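Long-range contacts in glutathione S-transferase domain (Burkholderia graminis, PDB 4MF5), which probably catalyses the transfer of glutathione onto electrophilic substrates and binds glutathione: residues A[152-161]-A[215-225]; A[35-46]-A[65-73]. One frame throughout, in Å; residues are numbered along the deposited sequence.

Contact 1: residues A[152-161]-A[215-225]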
loop_
_atom_site.group_PDB
_atom_site.type_symbol
_atom_site.label_atom_id
_atom_site.label_comp_id
_atom_site.label_asym_id
_atom_site.label_seq_id
_atom_site.Cartn_x
_atom_site.Cartn_y
_atom_site.Cartn_z
ATOM N N PHE A 152 6.806 -11.020 0.260
ATOM C CA PHE A 152 7.669 -11.651 1.240
ATOM C C PHE A 152 6.811 -12.455 2.215
ATOM O O PHE A 152 7.192 -13.548 2.638
ATOM C CB PHE A 152 8.507 -10.636 2.029
ATOM C CG PHE A 152 9.645 -9.959 1.271
ATOM C CD1 PHE A 152 9.844 -10.063 -0.101
ATOM C CD2 PHE A 152 10.520 -9.173 1.994
ATOM C CE1 PHE A 152 10.886 -9.381 -0.720
ATOM C CE2 PHE A 152 11.554 -8.483 1.380
ATOM C CZ PHE A 152 11.737 -8.577 0.031
ATOM N N GLY A 153 5.658 -11.929 2.598
ATOM C CA GLY A 153 4.770 -12.633 3.495
ATOM C C GLY A 153 4.283 -13.957 2.933
ATOM O O GLY A 153 4.183 -14.941 3.660
ATOM N N GLN A 154 3.951 -14.005 1.650
ATOM C CA GLN A 154 3.500 -15.256 1.053
ATOM C C GLN A 154 4.649 -16.251 0.996
ATOM O O GLN A 154 4.460 -17.456 1.227
ATOM C CB GLN A 154 2.878 -15.096 -0.338
ATOM C CG GLN A 154 1.698 -14.146 -0.437
ATOM C CD GLN A 154 0.823 -14.208 0.761
ATOM O OE1 GLN A 154 0.124 -15.216 0.997
ATOM N NE2 GLN A 154 0.824 -13.140 1.550
ATOM N N LEU A 155 5.867 -15.791 0.700
ATOM C CA LEU A 155 7.020 -16.685 0.750
ATOM C C LEU A 155 7.196 -17.233 2.154
ATOM O O LEU A 155 7.451 -18.437 2.352
ATOM C CB LEU A 155 8.273 -15.988 0.250
ATOM C CG LEU A 155 9.551 -16.848 0.295
ATOM C CD1 LEU A 155 9.324 -18.231 -0.332
ATOM C CD2 LEU A 155 10.698 -16.127 -0.384
ATOM N N GLY A 156 7.090 -16.378 3.167
ATOM C CA GLY A 156 7.196 -16.850 4.519
ATOM C C GLY A 156 6.191 -17.944 4.830
ATOM O O GLY A 156 6.511 -18.953 5.487
ATOM N N PHE A 157 4.957 -17.754 4.384
ATOM C CA PHE A 157 3.954 -18.786 4.595
ATOM C C PHE A 157 4.374 -20.100 3.928
ATOM O O PHE A 157 4.448 -21.128 4.582
ATOM C CB PHE A 157 2.566 -18.373 4.100
ATOM C CG PHE A 157 1.579 -19.482 4.268
ATOM C CD1 PHE A 157 1.163 -19.848 5.525
ATOM C CD2 PHE A 157 1.164 -20.251 3.181
ATOM C CE1 PHE A 157 0.310 -20.916 5.715
ATOM C CE2 PHE A 157 0.297 -21.326 3.360
ATOM C CZ PHE A 157 -0.120 -21.655 4.627
ATOM N N PHE A 158 4.640 -20.066 2.630
ATOM C CA PHE A 158 4.876 -21.316 1.922
ATOM C C PHE A 158 6.191 -21.973 2.293
ATOM O O PHE A 158 6.300 -23.192 2.204
ATOM C CB PHE A 158 4.727 -21.148 0.419
ATOM C CG PHE A 158 3.296 -20.961 0.003
ATOM C CD1 PHE A 158 2.401 -22.025 0.061
ATOM C CD2 PHE A 158 2.814 -19.712 -0.377
ATOM C CE1 PHE A 158 1.076 -21.852 -0.276
ATOM C CE2 PHE A 158 1.480 -19.548 -0.705
ATOM C CZ PHE A 158 0.610 -20.611 -0.667
ATOM N N HIS A 159 7.195 -21.214 2.712
ATOM C CA HIS A 159 8.461 -21.792 3.112
ATOM C C HIS A 159 8.451 -22.267 4.555
ATOM O O HIS A 159 8.841 -23.406 4.828
ATOM C CB HIS A 159 9.602 -20.810 2.896
ATOM C CG HIS A 159 10.931 -21.341 3.303
ATOM N ND1 HIS A 159 11.408 -22.554 2.867
ATOM C CD2 HIS A 159 11.885 -20.818 4.112
ATOM C CE1 HIS A 159 12.610 -22.743 3.376
ATOM N NE2 HIS A 159 12.922 -21.704 4.128
ATOM N N LYS A 160 8.053 -21.404 5.479
ATOM C CA LYS A 160 8.169 -21.669 6.899
ATOM C C LYS A 160 6.940 -22.305 7.538
ATOM O O LYS A 160 7.070 -23.244 8.320
ATOM C CB LYS A 160 8.476 -20.376 7.648
ATOM C CG LYS A 160 8.549 -20.591 9.150
ATOM C CD LYS A 160 9.636 -19.781 9.797
ATOM C CE LYS A 160 9.836 -20.167 11.268
ATOM N NZ LYS A 160 11.147 -19.659 11.788
ATOM N N PHE A 161 5.758 -21.790 7.235
ATOM C CA PHE A 161 4.547 -22.170 7.971
ATOM C C PHE A 161 3.717 -23.273 7.339
ATOM O O PHE A 161 3.099 -24.057 8.060
ATOM C CB PHE A 161 3.669 -20.945 8.209
ATOM C CG PHE A 161 4.266 -19.962 9.157
ATOM C CD1 PHE A 161 4.146 -20.142 10.532
ATOM C CD2 PHE A 161 4.982 -18.874 8.687
ATOM C CE1 PHE A 161 4.712 -19.242 11.411
ATOM C CE2 PHE A 161 5.551 -17.968 9.565
ATOM C CZ PHE A 161 5.414 -18.153 10.928
ATOM N N LEU A 215 12.480 -11.568 6.227
ATOM C CA LEU A 215 12.628 -12.515 5.144
ATOM C C LEU A 215 13.825 -13.431 5.391
ATOM O O LEU A 215 13.751 -14.648 5.194
ATOM C CB LEU A 215 12.783 -11.765 3.834
ATOM C CG LEU A 215 12.958 -12.647 2.602
ATOM C CD1 LEU A 215 11.677 -13.382 2.294
ATOM C CD2 LEU A 215 13.370 -11.803 1.413
ATOM N N ILE A 216 14.952 -12.836 5.795
ATOM C CA ILE A 216 16.211 -13.571 5.971
ATOM C C ILE A 216 16.450 -14.004 7.418
ATOM O O ILE A 216 17.421 -14.718 7.705
ATOM C CB ILE A 216 17.388 -12.771 5.410
ATOM C CG1 ILE A 216 17.751 -11.585 6.287
ATOM C CG2 ILE A 216 17.087 -12.379 3.967
ATOM C CD1 ILE A 216 18.862 -10.738 5.719
ATOM N N GLY A 217 15.592 -13.600 8.329
ATOM C CA GLY A 217 15.680 -13.942 9.735
ATOM C C GLY A 217 14.614 -14.958 10.059
ATOM O O GLY A 217 14.769 -16.162 9.762
ATOM N N PHE A 218 13.518 -14.492 10.637
ATOM C CA PHE A 218 12.413 -15.329 11.086
ATOM C C PHE A 218 11.928 -16.295 10.016
ATOM O O PHE A 218 11.669 -17.465 10.298
ATOM C CB PHE A 218 11.268 -14.419 11.556
ATOM C CG PHE A 218 10.048 -15.129 12.085
ATOM C CD1 PHE A 218 10.115 -15.904 13.224
ATOM C CD2 PHE A 218 8.815 -14.962 11.462
ATOM C CE1 PHE A 218 8.976 -16.538 13.722
ATOM C CE2 PHE A 218 7.683 -15.583 11.950
ATOM C CZ PHE A 218 7.767 -16.371 13.083
ATOM N N TYR A 219 11.788 -15.819 8.780
ATOM C CA TYR A 219 11.247 -16.677 7.735
ATOM C C TYR A 219 12.243 -17.677 7.182
ATOM O O TYR A 219 11.847 -18.596 6.453
ATOM C CB TYR A 219 10.723 -15.856 6.572
ATOM C CG TYR A 219 9.443 -15.131 6.722
ATOM C CD1 TYR A 219 8.553 -15.375 7.738
ATOM C CD2 TYR A 219 9.071 -14.234 5.719
ATOM C CE1 TYR A 219 7.323 -14.694 7.798
ATOM C CE2 TYR A 219 7.871 -13.564 5.759
ATOM C CZ TYR A 219 7.004 -13.793 6.808
ATOM O OH TYR A 219 5.811 -13.100 6.803
ATOM N N GLU A 220 13.526 -17.495 7.475
ATOM C CA GLU A 220 14.552 -18.454 7.043
ATOM C C GLU A 220 14.590 -18.624 5.522
ATOM O O GLU A 220 14.922 -19.701 5.042
ATOM C CB GLU A 220 14.418 -19.804 7.752
ATOM C CG GLU A 220 14.488 -19.668 9.260
ATOM C CD GLU A 220 14.427 -20.997 9.978
ATOM O OE1 GLU A 220 15.147 -21.926 9.578
ATOM O OE2 GLU A 220 13.659 -21.107 10.947
ATOM N N ALA A 221 14.328 -17.538 4.788
ATOM C CA ALA A 221 14.261 -17.577 3.330
ATOM C C ALA A 221 15.499 -17.010 2.653
ATOM O O ALA A 221 15.513 -16.840 1.437
ATOM C CB ALA A 221 12.996 -16.896 2.820
ATOM N N GLY A 222 16.541 -16.719 3.421
ATOM C CA GLY A 222 17.735 -16.113 2.873
ATOM C C GLY A 222 18.513 -16.941 1.882
ATOM O O GLY A 222 19.180 -16.406 1.005
ATOM N N GLU A 223 18.458 -18.271 2.027
ATOM C CA GLU A 223 19.067 -19.174 1.076
ATOM C C GLU A 223 18.229 -19.237 -0.195
ATOM O O GLU A 223 18.764 -19.196 -1.304
ATOM C CB GLU A 223 19.255 -20.555 1.699
ATOM C CG GLU A 223 19.994 -21.528 0.789
ATOM C CD GLU A 223 20.135 -22.925 1.359
ATOM O OE1 GLU A 223 21.031 -23.646 0.892
ATOM O OE2 GLU A 223 19.351 -23.325 2.245
ATOM N N LEU A 224 16.915 -19.317 -0.054
ATOM C CA LEU A 224 16.046 -19.351 -1.237
ATOM C C LEU A 224 16.245 -18.120 -2.117
ATOM O O LEU A 224 16.291 -18.225 -3.333
ATOM C CB LEU A 224 14.583 -19.406 -0.837
ATOM C CG LEU A 224 13.624 -20.595 -0.896
ATOM C CD1 LEU A 224 14.256 -21.912 -1.263
ATOM C CD2 LEU A 224 12.703 -20.691 0.332
ATOM N N VAL A 225 16.349 -16.928 -1.507
ATOM C CA VAL A 225 16.471 -15.703 -2.306
ATOM C C VAL A 225 17.914 -15.336 -2.594
ATOM O O VAL A 225 18.133 -14.437 -3.381
ATOM C CB VAL A 225 15.710 -14.511 -1.677
ATOM C CG1 VAL A 225 14.246 -14.818 -1.491
ATOM C CG2 VAL A 225 16.356 -14.052 -0.362
HETATM O O HOH W 1 3.147 -14.915 6.323
#
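Packing of a helix end against an interhelical turn joins Gly-156 to Tyr-219 in the all-helical C-terminal domain of the glutathione transferase fold. The last turns of helix 131-161 meet the segment that leaves helix 203-216, passes through a type I turn from Gly-217 to Glu-220 and leads to the short helix 222-225. The closest backbone approach is made where a glycine faces an aromatic ring: Gly-156 CA sits over the centre of the Tyr-219 ring, 3.4 Å from its centroid, a CH-pi contact made with no side chain between. The phenol end reaches Gly-153, where a water donates to Gly-153 O and lies 3.3 Å from Tyr-219 OH. On the buried side, Leu-215 stands at about a right angle to Phe-152 and sets CD2 over the middle of that ring. Leu-155 CD2 fits among Leu-215 CD1, Ala-221 CB and Val-225 CG1, while helix 170-190 adds Val-176 to the same apolar layer. Chemistry changes toward the surface. His-159 turns CG away from its own backbone N (chi1 179°), which carries the ring out to the 215-225 segment; Leu-224 CD2 lies over one face, and His-159 NE2 makes a weak 3.0 Å bond to Glu-220 O. Beyond it, the bent chain of Lys-160 brings NZ off-centre over the Phe-218 ring in a cation-pi contact. The ammonium group is also held by two oxygens: Lys-160 NZ lies 2.7 Å from Phe-218 O, in the carbonyl plane, and 3.0 Å from Glu-220 OE2, a salt bridge on the anti side of the carboxylate.

Contact 2: residues A[35-46]-A[65-73]; sequences WPAAHPERLQLY and LPYEPHLVR
Glu-68 OE1 accepts two hydrogen bonds from opposite faces of its carboxylate: His-39 N at 2.8 Å and the amide NE2 of Gln-44 at 3.0 Å. Both donors stand some 40° out of the carboxylate plane. Glu-68 OE2 uses its syn lone pair for Ala-38 N, 2.8 Å away, so the loop before strand 43-47 wraps round one acidic group. An extended chain, with Glu-68 CG anti to the backbone N (chi1 -177°), carries that group up to the loop. Gln-44 links Glu-68 to His-70: bent at chi2, it turns Gln-44 OE1 to receive His-70 NE2 at 2.7 Å, near the plane of the imidazole, while its own amide NE2 also donates to Arg-42 O.

Beneath these side chains runs the parallel pairing of the beta-alpha-beta unit of the thioredoxin-like domain, closed by helix 51-63. Strands 43-46 and 67-71 alternate bonds from Glu-68 N to Leu-43 O, Leu-45 N to Glu-68 O, and His-70 N to Leu-45 O. Further along, Trp-35 lays CB over a face of the His-70 ring, whose plane is only 16° from that of Tyr-46, though the two are slid apart and barely overlap. The indole NE1 makes a weak bond to Leu-71 O, and Val-72 CG2 lies over its six-membered ring. On the other sheet face Leu-45 CD2 meets Tyr-67 CE2 at 3.9 Å, beside helix 51-63; Tyr-67 OH bonds to Glu-61. Taken together, one sheet face is polar and aromatic, the other mainly apolar. Three N-H donors on a buried carboxylate would be expected to stabilise its negative charge, and accepting from His-70 at OE1 while donating to Glu-68 from NE2 fixes which end of the Gln-44 amide faces which partner.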
loop_
_atom_site.group_PDB
_atom_site.type_symbol
_atom_site.label_atom_id
_atom_site.label_comp_id
_atom_site.label_asym_id
_atom_site.label_seq_id
_atom_site.Cartn_x
_atom_site.Cartn_y
_atom_site.Cartn_z
ATOM N N TRP A 35 -7.353 -2.656 26.474
ATOM C CA TRP A 35 -6.021 -2.131 26.735
ATOM C C TRP A 35 -6.169 -0.711 27.280
ATOM O O TRP A 35 -6.037 0.270 26.546
ATOM C CB TRP A 35 -5.137 -2.151 25.485
ATOM C CG TRP A 35 -4.831 -3.528 24.979
ATOM C CD1 TRP A 35 -3.845 -4.355 25.408
ATOM C CD2 TRP A 35 -5.481 -4.205 23.910
ATOM N NE1 TRP A 35 -3.852 -5.520 24.691
ATOM C CE2 TRP A 35 -4.841 -5.445 23.748
ATOM C CE3 TRP A 35 -6.524 -3.871 23.051
ATOM C CZ2 TRP A 35 -5.236 -6.368 22.786
ATOM C CZ3 TRP A 35 -6.909 -4.774 22.105
ATOM C CH2 TRP A 35 -6.263 -6.011 21.974
ATOM N N PRO A 36 -6.456 -0.576 28.587
ATOM C CA PRO A 36 -6.627 0.761 29.158
ATOM C C PRO A 36 -5.348 1.587 29.076
ATOM O O PRO A 36 -4.243 1.057 29.137
ATOM C CB PRO A 36 -6.977 0.487 30.628
ATOM C CG PRO A 36 -7.370 -0.905 30.701
ATOM C CD PRO A 36 -6.731 -1.635 29.568
ATOM N N ALA A 37 -5.513 2.887 28.926
ATOM C CA ALA A 37 -4.393 3.808 28.848
ATOM C C ALA A 37 -3.922 4.211 30.227
ATOM O O ALA A 37 -4.635 4.913 30.958
ATOM C CB ALA A 37 -4.798 5.024 28.064
ATOM N N ALA A 38 -2.733 3.766 30.605
ATOM C CA ALA A 38 -2.102 4.273 31.838
ATOM C C ALA A 38 -1.630 5.699 31.625
ATOM O O ALA A 38 -1.461 6.451 32.592
ATOM C CB ALA A 38 -0.936 3.409 32.239
ATOM N N HIS A 39 -1.363 6.061 30.369
ATOM C CA HIS A 39 -0.785 7.345 29.988
ATOM C C HIS A 39 -1.595 7.917 28.821
ATOM O O HIS A 39 -1.123 7.952 27.677
ATOM C CB HIS A 39 0.671 7.175 29.552
ATOM C CG HIS A 39 1.510 6.414 30.520
ATOM N ND1 HIS A 39 1.903 6.923 31.738
ATOM C CD2 HIS A 39 2.054 5.183 30.432
ATOM C CE1 HIS A 39 2.634 6.021 32.369
ATOM N NE2 HIS A 39 2.738 4.959 31.595
ATOM N N PRO A 40 -2.833 8.370 29.092
ATOM C CA PRO A 40 -3.729 8.766 28.010
ATOM C C PRO A 40 -3.310 10.023 27.270
ATOM O O PRO A 40 -3.911 10.334 26.239
ATOM C CB PRO A 40 -5.083 8.946 28.709
ATOM C CG PRO A 40 -4.706 9.252 30.131
ATOM C CD PRO A 40 -3.508 8.414 30.401
ATOM N N GLU A 41 -2.315 10.746 27.794
ATOM C CA GLU A 41 -1.709 11.863 27.113
ATOM C C GLU A 41 -0.721 11.474 26.013
ATOM O O GLU A 41 -0.231 12.348 25.293
ATOM C CB GLU A 41 -0.960 12.735 28.144
ATOM C CG GLU A 41 0.409 12.221 28.622
ATOM C CD GLU A 41 0.419 11.080 29.626
ATOM O OE1 GLU A 41 1.572 10.686 29.954
ATOM O OE2 GLU A 41 -0.679 10.617 30.071
ATOM N N ARG A 42 -0.427 10.177 25.918
ATOM C CA ARG A 42 0.517 9.667 24.921
ATOM C C ARG A 42 -0.222 8.932 23.817
ATOM O O ARG A 42 -1.234 8.273 24.066
ATOM C CB ARG A 42 1.509 8.672 25.561
ATOM C CG ARG A 42 2.281 9.275 26.719
ATOM C CD ARG A 42 3.282 8.350 27.422
ATOM N NE ARG A 42 3.688 8.976 28.696
ATOM C CZ ARG A 42 4.445 8.426 29.650
ATOM N NH1 ARG A 42 4.911 7.208 29.527
ATOM N NH2 ARG A 42 4.735 9.108 30.753
ATOM N N LEU A 43 0.314 9.006 22.609
ATOM C CA LEU A 43 -0.126 8.155 21.533
ATOM C C LEU A 43 -0.172 6.706 22.019
ATOM O O LEU A 43 0.787 6.195 22.640
ATOM C CB LEU A 43 0.826 8.315 20.358
ATOM C CG LEU A 43 0.472 7.517 19.096
ATOM C CD1 LEU A 43 0.892 8.273 17.838
ATOM C CD2 LEU A 43 1.093 6.125 19.122
ATOM N N GLN A 44 -1.286 6.029 21.726
ATOM C CA GLN A 44 -1.500 4.644 22.114
ATOM C C GLN A 44 -1.190 3.768 20.905
ATOM O O GLN A 44 -1.732 3.979 19.822
ATOM C CB GLN A 44 -2.960 4.463 22.511
ATOM C CG GLN A 44 -3.406 5.385 23.656
ATOM C CD GLN A 44 -2.780 4.990 24.968
ATOM O OE1 GLN A 44 -2.946 3.855 25.428
ATOM N NE2 GLN A 44 -2.056 5.911 25.592
ATOM N N LEU A 45 -0.333 2.775 21.107
ATOM C CA LEU A 45 0.065 1.833 20.058
ATOM C C LEU A 45 -0.429 0.447 20.433
ATOM O O LEU A 45 -0.091 -0.055 21.499
ATOM C CB LEU A 45 1.588 1.811 19.919
ATOM C CG LEU A 45 2.143 0.749 18.979
ATOM C CD1 LEU A 45 1.716 0.994 17.538
ATOM C CD2 LEU A 45 3.657 0.673 19.089
ATOM N N TYR A 46 -1.195 -0.177 19.533
ATOM C CA TYR A 46 -1.734 -1.526 19.735
ATOM C C TYR A 46 -1.058 -2.392 18.689
ATOM O O TYR A 46 -1.339 -2.279 17.497
ATOM C CB TYR A 46 -3.252 -1.508 19.614
ATOM C CG TYR A 46 -3.910 -0.417 20.447
ATOM C CD1 TYR A 46 -4.267 -0.616 21.777
ATOM C CD2 TYR A 46 -4.175 0.823 19.879
ATOM C CE1 TYR A 46 -4.863 0.397 22.510
ATOM C CE2 TYR A 46 -4.765 1.835 20.611
ATOM C CZ TYR A 46 -5.108 1.622 21.922
ATOM O OH TYR A 46 -5.706 2.654 22.606
ATOM N N LEU A 65 8.685 10.530 19.688
ATOM C CA LEU A 65 7.363 10.864 20.147
ATOM C C LEU A 65 6.971 9.924 21.282
ATOM O O LEU A 65 7.070 8.708 21.133
ATOM C CB LEU A 65 6.361 10.701 19.007
ATOM C CG LEU A 65 4.957 11.223 19.283
ATOM C CD1 LEU A 65 4.926 12.733 19.287
ATOM C CD2 LEU A 65 3.969 10.697 18.258
ATOM N N PRO A 66 6.448 10.446 22.408
ATOM C CA PRO A 66 6.032 9.521 23.467
ATOM C C PRO A 66 4.924 8.593 23.004
ATOM O O PRO A 66 4.035 8.994 22.246
ATOM C CB PRO A 66 5.527 10.468 24.570
ATOM C CG PRO A 66 6.276 11.757 24.318
ATOM C CD PRO A 66 6.340 11.858 22.827
ATOM N N TYR A 67 4.953 7.370 23.495
ATOM C CA TYR A 67 3.873 6.450 23.183
ATOM C C TYR A 67 3.709 5.435 24.281
ATOM O O TYR A 67 4.635 5.181 25.067
ATOM C CB TYR A 67 4.097 5.771 21.831
ATOM C CG TYR A 67 5.237 4.779 21.752
ATOM C CD1 TYR A 67 6.554 5.217 21.647
ATOM C CD2 TYR A 67 5.002 3.413 21.751
ATOM C CE1 TYR A 67 7.609 4.324 21.513
ATOM C CE2 TYR A 67 6.045 2.507 21.634
ATOM C CZ TYR A 67 7.336 2.960 21.513
ATOM O OH TYR A 67 8.341 2.031 21.371
ATOM N N GLU A 68 2.527 4.838 24.329
ATOM C CA GLU A 68 2.196 3.792 25.272
ATOM C C GLU A 68 1.906 2.526 24.493
ATOM O O GLU A 68 0.893 2.453 23.806
ATOM C CB GLU A 68 0.978 4.178 26.115
ATOM C CG GLU A 68 0.645 3.137 27.169
ATOM C CD GLU A 68 -0.491 3.497 28.088
ATOM O OE1 GLU A 68 -0.973 4.639 28.026
ATOM O OE2 GLU A 68 -0.904 2.609 28.876
ATOM N N PRO A 69 2.797 1.527 24.559
ATOM C CA PRO A 69 2.607 0.308 23.792
ATOM C C PRO A 69 1.678 -0.663 24.513
ATOM O O PRO A 69 1.691 -0.771 25.733
ATOM C CB PRO A 69 4.015 -0.267 23.699
ATOM C CG PRO A 69 4.686 0.207 24.939
ATOM C CD PRO A 69 4.112 1.574 25.224
ATOM N N HIS A 70 0.914 -1.390 23.721
ATOM C CA HIS A 70 -0.008 -2.414 24.193
ATOM C C HIS A 70 0.173 -3.640 23.325
ATOM O O HIS A 70 0.073 -3.544 22.103
ATOM C CB HIS A 70 -1.445 -1.930 24.100
ATOM C CG HIS A 70 -1.706 -0.703 24.907
ATOM N ND1 HIS A 70 -1.844 -0.715 26.281
ATOM C CD2 HIS A 70 -1.835 0.588 24.529
ATOM C CE1 HIS A 70 -2.049 0.521 26.708
ATOM N NE2 HIS A 70 -2.045 1.330 25.664
ATOM N N LEU A 71 0.422 -4.782 23.959
ATOM C CA LEU A 71 0.703 -6.005 23.246
ATOM C C LEU A 71 -0.603 -6.690 22.846
ATOM O O LEU A 71 -1.407 -7.106 23.692
ATOM C CB LEU A 71 1.526 -6.932 24.139
ATOM C CG LEU A 71 1.997 -8.227 23.476
ATOM C CD1 LEU A 71 3.065 -7.959 22.446
ATOM C CD2 LEU A 71 2.491 -9.202 24.541
ATOM N N VAL A 72 -0.806 -6.806 21.550
ATOM C CA VAL A 72 -1.952 -7.472 20.975
ATOM C C VAL A 72 -1.514 -8.895 20.659
ATOM O O VAL A 72 -0.801 -9.133 19.679
ATOM C CB VAL A 72 -2.431 -6.740 19.714
ATOM C CG1 VAL A 72 -3.585 -7.466 19.064
ATOM C CG2 VAL A 72 -2.815 -5.300 20.031
ATOM N N ARG A 73 -1.898 -9.825 21.534
ATOM C CA ARG A 73 -1.413 -11.188 21.472
ATOM C C ARG A 73 -2.170 -12.019 20.461
ATOM O O ARG A 73 -3.397 -12.090 20.511
ATOM C CB ARG A 73 -1.525 -11.843 22.840
ATOM C CG ARG A 73 -0.663 -11.192 23.911
ATOM C CD ARG A 73 -0.732 -11.958 25.209
ATOM N NE ARG A 73 -0.106 -13.270 25.093
ATOM C CZ ARG A 73 -0.136 -14.207 26.034
ATOM N NH1 ARG A 73 -0.787 -13.999 27.173
ATOM N NH2 ARG A 73 0.477 -15.363 25.829
HETATM O O HOH W 2 4.251 5.180 27.774
HETATM O O HOH W 3 2.370 11.135 22.184
#

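Contacts 1 and 2 lie on opposite sides of the chain's centre, about 31 Å apart between centres, and hold different elements: contact 1 joins helices of the C-terminal domain, contact 2 the first two strands of the N-terminal sheet. Each is partly buried, grading from a packed interior to more exposed residues. In contact 1 a helix meets a turn, and carbon over aromatic faces dominates while polar bonds gather at the outer edge. In contact 2 regular backbone pairing supplies the frame, and its polar network includes buried side chains. Both approach the glutathione site: Tyr-219 comes within about 8 Å of the bound ligand and Val-72 within about 7 Å, measured from their side chains.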